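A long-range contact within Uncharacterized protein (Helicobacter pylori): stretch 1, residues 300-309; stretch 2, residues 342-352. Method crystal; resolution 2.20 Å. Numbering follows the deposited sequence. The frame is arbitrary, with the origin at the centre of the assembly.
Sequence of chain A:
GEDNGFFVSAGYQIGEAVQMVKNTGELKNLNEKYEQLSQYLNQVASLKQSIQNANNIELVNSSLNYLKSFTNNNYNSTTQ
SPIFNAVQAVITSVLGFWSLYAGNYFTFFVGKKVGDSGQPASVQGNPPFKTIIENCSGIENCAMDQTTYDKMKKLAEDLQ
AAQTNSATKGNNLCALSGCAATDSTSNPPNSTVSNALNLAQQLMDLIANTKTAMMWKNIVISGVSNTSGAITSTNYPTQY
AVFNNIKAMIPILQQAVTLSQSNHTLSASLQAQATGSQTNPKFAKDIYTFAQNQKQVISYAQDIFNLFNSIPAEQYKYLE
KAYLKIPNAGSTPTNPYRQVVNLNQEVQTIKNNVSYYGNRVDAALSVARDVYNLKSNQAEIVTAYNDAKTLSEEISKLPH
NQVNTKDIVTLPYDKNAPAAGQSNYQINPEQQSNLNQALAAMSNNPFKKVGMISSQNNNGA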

ATOM      1  N   TYR A 300       4.527  -3.565  -2.919  1.00 48.18           N
ATOM      2  CA  TYR A 300       3.927  -3.046  -1.686  1.00 42.87           C
ATOM      3  C   TYR A 300       2.640  -2.311  -2.003  1.00 42.45           C
ATOM      4  O   TYR A 300       1.665  -2.397  -1.248  1.00 43.98           O
ATOM      5  CB  TYR A 300       4.856  -2.077  -0.967  1.00 37.87           C
ATOM      6  CG  TYR A 300       5.954  -2.751  -0.154  1.00 44.76           C
ATOM      7  CD1 TYR A 300       5.693  -3.898   0.611  1.00 42.03           C
ATOM      8  CD2 TYR A 300       7.241  -2.228  -0.130  1.00 39.33           C
ATOM      9  CE1 TYR A 300       6.694  -4.492   1.352  1.00 44.84           C
ATOM     10  CE2 TYR A 300       8.250  -2.814   0.611  1.00 40.33           C
ATOM     11  CZ  TYR A 300       7.982  -3.925   1.348  1.00 47.96           C
ATOM     12  OH  TYR A 300       9.033  -4.464   2.051  1.00 51.48           O
ATOM     13  N   ALA A 301       2.638  -1.548  -3.089  1.00 38.07           N
ATOM     14  CA  ALA A 301       1.409  -0.828  -3.488  1.00 39.79           C
ATOM     15  C   ALA A 301       0.324  -1.865  -3.817  1.00 43.38           C
ATOM     16  O   ALA A 301      -0.848  -1.708  -3.452  1.00 42.37           O
ATOM     17  CB  ALA A 301       1.648   0.027  -4.697  1.00 35.09           C
ATOM     18  N   GLN A 302       0.705  -2.952  -4.464  1.00 45.03           N
ATOM     19  CA  GLN A 302      -0.270  -3.990  -4.741  1.00 42.28           C
ATOM     20  C   GLN A 302      -0.799  -4.575  -3.432  1.00 45.92           C
ATOM     21  O   GLN A 302      -2.001  -4.810  -3.322  1.00 42.07           O
ATOM     22  CB  GLN A 302       0.334  -5.037  -5.634  1.00 45.20           C
ATOM     23  CG  GLN A 302      -0.555  -6.229  -5.797  1.00 43.98           C
ATOM     24  CD  GLN A 302      -0.062  -7.031  -6.908  1.00 53.77           C
ATOM     25  OE1 GLN A 302      -0.506  -6.868  -8.030  1.00 68.45           O
ATOM     26  NE2 GLN A 302       0.870  -7.894  -6.626  1.00 63.57           N
ATOM     27  N   ASP A 303       0.076  -4.797  -2.434  1.00 43.56           N
ATOM     28  CA  ASP A 303      -0.373  -5.317  -1.144  1.00 42.43           C
ATOM     29  C   ASP A 303      -1.441  -4.410  -0.572  1.00 42.63           C
ATOM     30  O   ASP A 303      -2.465  -4.872  -0.046  1.00 42.01           O
ATOM     31  CB  ASP A 303       0.785  -5.410  -0.158  1.00 42.97           C
ATOM     32  CG  ASP A 303       1.824  -6.486  -0.535  1.00 61.64           C
ATOM     33  OD1 ASP A 303       1.426  -7.456  -1.215  1.00 66.71           O
ATOM     34  OD2 ASP A 303       3.041  -6.393  -0.126  1.00 64.18           O
ATOM     35  N   ILE A 304      -1.231  -3.095  -0.674  1.00 39.25           N
ATOM     36  CA  ILE A 304      -2.229  -2.161  -0.114  1.00 41.50           C
ATOM     37  C   ILE A 304      -3.563  -2.240  -0.876  1.00 40.61           C
ATOM     38  O   ILE A 304      -4.615  -2.227  -0.276  1.00 40.56           O
ATOM     39  CB  ILE A 304      -1.669  -0.718  -0.082  1.00 38.98           C
ATOM     40  CG1 ILE A 304      -0.629  -0.607   1.046  1.00 37.59           C
ATOM     41  CG2 ILE A 304      -2.800   0.294   0.119  1.00 37.19           C
ATOM     42  CD1 ILE A 304       0.487   0.225   0.590  1.00 52.38           C
ATOM     43  N   PHE A 305      -3.503  -2.300  -2.202  1.00 38.80           N
ATOM     44  CA  PHE A 305      -4.711  -2.455  -2.980  1.00 39.09           C
ATOM     45  C   PHE A 305      -5.466  -3.724  -2.533  1.00 39.00           C
ATOM     46  O   PHE A 305      -6.685  -3.680  -2.265  1.00 43.29           O
ATOM     47  CB  PHE A 305      -4.462  -2.457  -4.486  1.00 39.57           C
ATOM     48  CG  PHE A 305      -5.728  -2.818  -5.251  1.00 47.44           C
ATOM     49  CD1 PHE A 305      -6.785  -1.913  -5.345  1.00 51.24           C
ATOM     50  CD2 PHE A 305      -5.912  -4.078  -5.763  1.00 51.52           C
ATOM     51  CE1 PHE A 305      -7.969  -2.235  -6.000  1.00 50.84           C
ATOM     52  CE2 PHE A 305      -7.103  -4.413  -6.446  1.00 51.46           C
ATOM     53  CZ  PHE A 305      -8.141  -3.500  -6.556  1.00 50.90           C
ATOM     54  N   ASN A 306      -4.747  -4.833  -2.407  1.00 35.87           N
ATOM     55  CA  ASN A 306      -5.351  -6.098  -1.972  1.00 34.48           C
ATOM     56  C   ASN A 306      -5.988  -5.977  -0.620  1.00 39.15           C
ATOM     57  O   ASN A 306      -7.051  -6.587  -0.370  1.00 43.92           O
ATOM     58  CB  ASN A 306      -4.321  -7.244  -2.013  1.00 39.43           C
ATOM     59  CG  ASN A 306      -3.982  -7.660  -3.452  1.00 44.15           C
ATOM     60  OD1 ASN A 306      -4.692  -7.281  -4.395  1.00 44.86           O
ATOM     61  ND2 ASN A 306      -2.901  -8.468  -3.633  1.00 39.36           N
ATOM     62  N   LEU A 307      -5.369  -5.198   0.291  1.00 37.74           N
ATOM     63  CA  LEU A 307      -5.939  -5.030   1.626  1.00 34.38           C
ATOM     64  C   LEU A 307      -7.258  -4.244   1.545  1.00 40.01           C
ATOM     65  O   LEU A 307      -8.176  -4.511   2.307  1.00 41.81           O
ATOM     66  CB  LEU A 307      -4.946  -4.317   2.581  1.00 35.50           C
ATOM     67  CG  LEU A 307      -3.817  -5.269   3.096  1.00 37.59           C
ATOM     68  CD1 LEU A 307      -2.619  -4.489   3.669  1.00 38.17           C
ATOM     69  CD2 LEU A 307      -4.415  -6.238   4.094  1.00 35.43           C
ATOM     70  N   PHE A 308      -7.364  -3.292   0.631  1.00 35.75           N
ATOM     71  CA  PHE A 308      -8.602  -2.545   0.455  1.00 35.96           C
ATOM     72  C   PHE A 308      -9.654  -3.484  -0.179  1.00 40.37           C
ATOM     73  O   PHE A 308     -10.811  -3.461   0.190  1.00 45.99           O
ATOM     74  CB  PHE A 308      -8.428  -1.391  -0.498  1.00 37.58           C
ATOM     75  CG  PHE A 308      -7.969  -0.113   0.168  1.00 41.06           C
ATOM     76  CD1 PHE A 308      -8.851   0.587   1.003  1.00 43.00           C
ATOM     77  CD2 PHE A 308      -6.691   0.378  -0.029  1.00 41.62           C
ATOM     78  CE1 PHE A 308      -8.467   1.739   1.654  1.00 47.15           C
ATOM     79  CE2 PHE A 308      -6.314   1.568   0.583  1.00 41.78           C
ATOM     80  CZ  PHE A 308      -7.197   2.250   1.438  1.00 40.60           C
ATOM     81  N   ASN A 309      -9.221  -4.319  -1.106  1.00 41.71           N
ATOM     82  CA  ASN A 309     -10.151  -5.150  -1.902  1.00 47.29           C
ATOM     83  C   ASN A 309     -10.647  -6.337  -1.053  1.00 43.86           C
ATOM     84  O   ASN A 309     -11.630  -6.873  -1.341  1.00 46.85           O
ATOM     85  CB  ASN A 309      -9.404  -5.584  -3.137  1.00 47.70           C
ATOM     86  CG  ASN A 309     -10.294  -6.153  -4.160  1.00 64.84           C
ATOM     87  OD1 ASN A 309     -10.826  -5.424  -4.985  1.00 55.49           O
ATOM     88  ND2 ASN A 309     -10.517  -7.477  -4.091  1.00 95.61           N
ATOM     89  N   ASN A 342     -13.204  11.043  -1.807  1.00 53.43           N
ATOM     90  CA  ASN A 342     -12.142  10.778  -2.765  1.00 53.04           C
ATOM     91  C   ASN A 342     -11.552   9.397  -2.632  1.00 52.67           C
ATOM     92  O   ASN A 342     -10.706   9.026  -3.435  1.00 54.15           O
ATOM     93  CB  ASN A 342     -11.018  11.797  -2.600  1.00 55.64           C
ATOM     94  CG  ASN A 342     -11.531  13.220  -2.771  1.00 69.61           C
ATOM     95  OD1 ASN A 342     -12.340  13.487  -3.648  1.00 75.41           O
ATOM     96  ND2 ASN A 342     -11.096  14.123  -1.922  1.00 74.68           N
ATOM     97  N   LEU A 343     -11.979   8.642  -1.610  1.00 48.05           N
ATOM     98  CA  LEU A 343     -11.295   7.383  -1.257  1.00 45.03           C
ATOM     99  C   LEU A 343     -11.266   6.381  -2.410  1.00 45.41           C
ATOM    100  O   LEU A 343     -10.204   5.889  -2.806  1.00 52.33           O
ATOM    101  CB  LEU A 343     -11.906   6.756  -0.019  1.00 38.44           C
ATOM    102  CG  LEU A 343     -11.264   5.450   0.356  1.00 42.09           C
ATOM    103  CD1 LEU A 343      -9.737   5.606   0.533  1.00 36.30           C
ATOM    104  CD2 LEU A 343     -11.923   4.850   1.600  1.00 44.75           C
ATOM    105  N   ASN A 344     -12.423   6.099  -2.964  1.00 39.54           N
ATOM    106  CA  ASN A 344     -12.499   5.086  -3.945  1.00 50.19           C
ATOM    107  C   ASN A 344     -11.679   5.412  -5.218  1.00 53.85           C
ATOM    108  O   ASN A 344     -11.067   4.526  -5.824  1.00 56.68           O
ATOM    109  CB  ASN A 344     -13.936   4.730  -4.263  1.00 57.16           C
ATOM    110  CG  ASN A 344     -13.990   3.463  -5.094  1.00 70.15           C
ATOM    111  OD1 ASN A 344     -14.140   3.516  -6.308  1.00 79.25           O
ATOM    112  ND2 ASN A 344     -13.711   2.325  -4.462  1.00 71.95           N
ATOM    113  N   GLN A 345     -11.650   6.667  -5.622  1.00 51.30           N
ATOM    114  CA  GLN A 345     -10.862   7.076  -6.760  1.00 56.28           C
ATOM    115  C   GLN A 345      -9.362   6.838  -6.450  1.00 50.41           C
ATOM    116  O   GLN A 345      -8.597   6.344  -7.288  1.00 53.14           O
ATOM    117  CB  GLN A 345     -11.124   8.552  -7.075  1.00 52.70           C
ATOM    118  CG  GLN A 345     -10.093   9.152  -7.992  1.00 71.72           C
ATOM    119  CD  GLN A 345     -10.195   8.557  -9.415  1.00 97.47           C
ATOM    120  OE1 GLN A 345     -11.132   8.863 -10.147  1.00108.94           O
ATOM    121  NE2 GLN A 345      -9.243   7.691  -9.800  1.00 90.41           N
ATOM    122  N   GLU A 346      -8.947   7.155  -5.231  1.00 48.35           N
ATOM    123  CA  GLU A 346      -7.539   6.967  -4.856  1.00 45.69           C
ATOM    124  C   GLU A 346      -7.160   5.484  -4.847  1.00 45.14           C
ATOM    125  O   GLU A 346      -6.059   5.098  -5.283  1.00 54.31           O
ATOM    126  CB  GLU A 346      -7.308   7.559  -3.487  1.00 43.00           C
ATOM    127  CG  GLU A 346      -7.422   9.056  -3.506  1.00 47.01           C
ATOM    128  CD  GLU A 346      -7.470   9.655  -2.095  1.00 48.77           C
ATOM    129  OE1 GLU A 346      -7.575   8.907  -1.101  1.00 54.02           O
ATOM    130  OE2 GLU A 346      -7.426  10.887  -1.966  1.00 60.94           O
ATOM    131  N   VAL A 347      -8.056   4.646  -4.340  1.00 39.69           N
ATOM    132  CA  VAL A 347      -7.839   3.212  -4.317  1.00 42.51           C
ATOM    133  C   VAL A 347      -7.730   2.666  -5.751  1.00 47.19           C
ATOM    134  O   VAL A 347      -6.828   1.867  -6.067  1.00 49.51           O
ATOM    135  CB  VAL A 347      -8.966   2.482  -3.550  1.00 42.76           C
ATOM    136  CG1 VAL A 347      -8.862   0.959  -3.746  1.00 40.99           C
ATOM    137  CG2 VAL A 347      -8.904   2.876  -2.082  1.00 41.42           C
ATOM    138  N   GLN A 348      -8.620   3.121  -6.630  1.00 49.53           N
ATOM    139  CA  GLN A 348      -8.587   2.651  -8.025  1.00 53.88           C
ATOM    140  C   GLN A 348      -7.290   3.095  -8.679  1.00 51.65           C
ATOM    141  O   GLN A 348      -6.706   2.387  -9.485  1.00 54.01           O
ATOM    142  CB  GLN A 348      -9.759   3.189  -8.807  1.00 59.85           C
ATOM    143  CG  GLN A 348     -11.101   2.593  -8.340  1.00 77.87           C
ATOM    144  CD  GLN A 348     -11.107   1.053  -8.276  1.00 91.08           C
ATOM    145  OE1 GLN A 348     -10.805   0.375  -9.274  1.00 93.11           O
ATOM    146  NE2 GLN A 348     -11.468   0.501  -7.105  1.00 80.04           N
ATOM    147  N   THR A 349      -6.826   4.284  -8.319  1.00 47.56           N
ATOM    148  CA  THR A 349      -5.536   4.754  -8.851  1.00 45.19           C
ATOM    149  C   THR A 349      -4.379   3.820  -8.461  1.00 51.56           C
ATOM    150  O   THR A 349      -3.460   3.608  -9.273  1.00 56.17           O
ATOM    151  CB  THR A 349      -5.259   6.185  -8.412  1.00 48.22           C
ATOM    152  OG1 THR A 349      -6.285   7.035  -8.956  1.00 55.45           O
ATOM    153  CG2 THR A 349      -3.885   6.678  -8.832  1.00 41.55           C
ATOM    154  N   ILE A 350      -4.387   3.292  -7.235  1.00 48.10           N
ATOM    155  CA  ILE A 350      -3.381   2.317  -6.840  1.00 41.37           C
ATOM    156  C   ILE A 350      -3.466   1.118  -7.787  1.00 41.95           C
ATOM    157  O   ILE A 350      -2.457   0.639  -8.279  1.00 49.25           O
ATOM    158  CB  ILE A 350      -3.609   1.776  -5.440  1.00 39.69           C
ATOM    159  CG1 ILE A 350      -3.682   2.909  -4.435  1.00 39.22           C
ATOM    160  CG2 ILE A 350      -2.452   0.870  -5.084  1.00 36.39           C
ATOM    161  CD1 ILE A 350      -3.889   2.392  -3.016  1.00 43.13           C
ATOM    162  N   LYS A 351      -4.673   0.632  -8.009  1.00 40.58           N
ATOM    163  CA  LYS A 351      -4.866  -0.529  -8.916  1.00 45.33           C
ATOM    164  C   LYS A 351      -4.352  -0.225 -10.332  1.00 50.64           C
ATOM    165  O   LYS A 351      -3.637  -1.037 -10.932  1.00 55.48           O
ATOM    166  CB  LYS A 351      -6.347  -0.898  -8.980  1.00 48.57           C
ATOM    167  CG  LYS A 351      -6.680  -2.020  -9.978  1.00 47.59           C
ATOM    168  CD  LYS A 351      -8.187  -2.238 -10.086  1.00 53.21           C
ATOM    169  CE  LYS A 351      -8.477  -3.242 -11.197  1.00 66.26           C
ATOM    170  NZ  LYS A 351      -9.931  -3.303 -11.304  1.00 79.28           N
ATOM    171  N   ASN A 352      -4.693   0.947 -10.870  1.00 51.44           N
ATOM    172  CA  ASN A 352      -4.170   1.331 -12.193  1.00 54.28           C
ATOM    173  C   ASN A 352      -2.676   1.498 -12.230  1.00 54.77           C
ATOM    174  O   ASN A 352      -2.046   1.073 -13.204  1.00 61.92           O
ATOM    175  CB  ASN A 352      -4.807   2.610 -12.662  1.00 57.41           C
ATOM    176  CG  ASN A 352      -6.285   2.450 -12.819  1.00 75.39           C
ATOM    177  OD1 ASN A 352      -6.782   1.329 -12.828  1.00 78.45           O
ATOM    178  ND2 ASN A 352      -7.010   3.558 -12.928  1.00 83.10           N
TER

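How do the two backbones meet? Residues 300-309 and the helical part of the second stretch run obliquely and in largely opposing senses, with 135° between their N-to-C directions and a closest axial approach of 9.2 Å. Each helix satisfies its own backbone: Phe305 N, for instance, donates to Ala301 O at 3.0 Å, and Val347 N to Leu343 O at 2.9 Å. No hydrogen bond crosses between the stretches, so what joins them is the fit of mostly apolar side chains, burying 390 Å² in all. The nearest CA atoms are Phe305 CA and Lys351 CA, 6.2 Å apart. The partners recur at spacings of three and four residues, Ala301, Ile304, Phe305 and Phe308 on one side and Leu343, Val347, Ile350 and Lys351 on the other, as expected when each helix offers a single face.

Which hollow receives Ile350? Its side chain points toward the first helix and enters a groove formed by Ala301, Ile304, Phe305 and Phe308. The side chain of Ala301 is just a methyl, and Ile350 comes in close beside it: Ile350 CG2 is 3.4 Å from the backbone atom Ala301 O and 4.2 Å from Ala301 CB. The same methyl, Ile350 CG2, lies 3.9 Å from Phe305 CB. The other end of the side chain, Ile350 CD1, reaches along the groove to within 3.9 Å of Ile304 CG2 and 4.4 Å of Phe308 CE2. These are van der Waals contacts, and the branched shape of isoleucine suits them, since its two ends can touch different parts of the groove.

What do the two phenylalanine rings do with Val347? Both reach it, from about one turn apart on their helix; Val347 CG2 meets the Phe308 ring, while Val347 CG1 lies near both phenylalanines. Val347 CG2 sits almost squarely over one face of Phe308, 3.6 Å from the ring centroid and just 3° off the ring normal, a CH-pi contact in which a methyl bump rests on a flat aromatic surface. Val347 CG1 lies 3.9 Å from Phe305 CD1, and that same ring carbon, Phe305 CD1, is 3.8 Å from Val347 O. Phe308 also extends the contact toward the earlier part of the second stretch, where Leu343 CD1 approaches Phe308 CE1 at 4.2 Å; the CA-to-CB bond of Leu343 points sideways, but the end of its side chain comes nearer.

How can a lysine belong to so apolar a contact? Lysine begins as a hydrocarbon, and Lys351 uses that part. Its CB lies over one face of Phe305, 3.9 Å from the ring centroid and 20° off the normal, making a second CH-pi contact; the closest pair is Lys351 CB and Phe305 CE1, at 3.6 Å. Beyond CB the chain is extended, with all four chi angles t. The methylenes run on past the ring, and the end, with the charged NZ, leads away from the first helix.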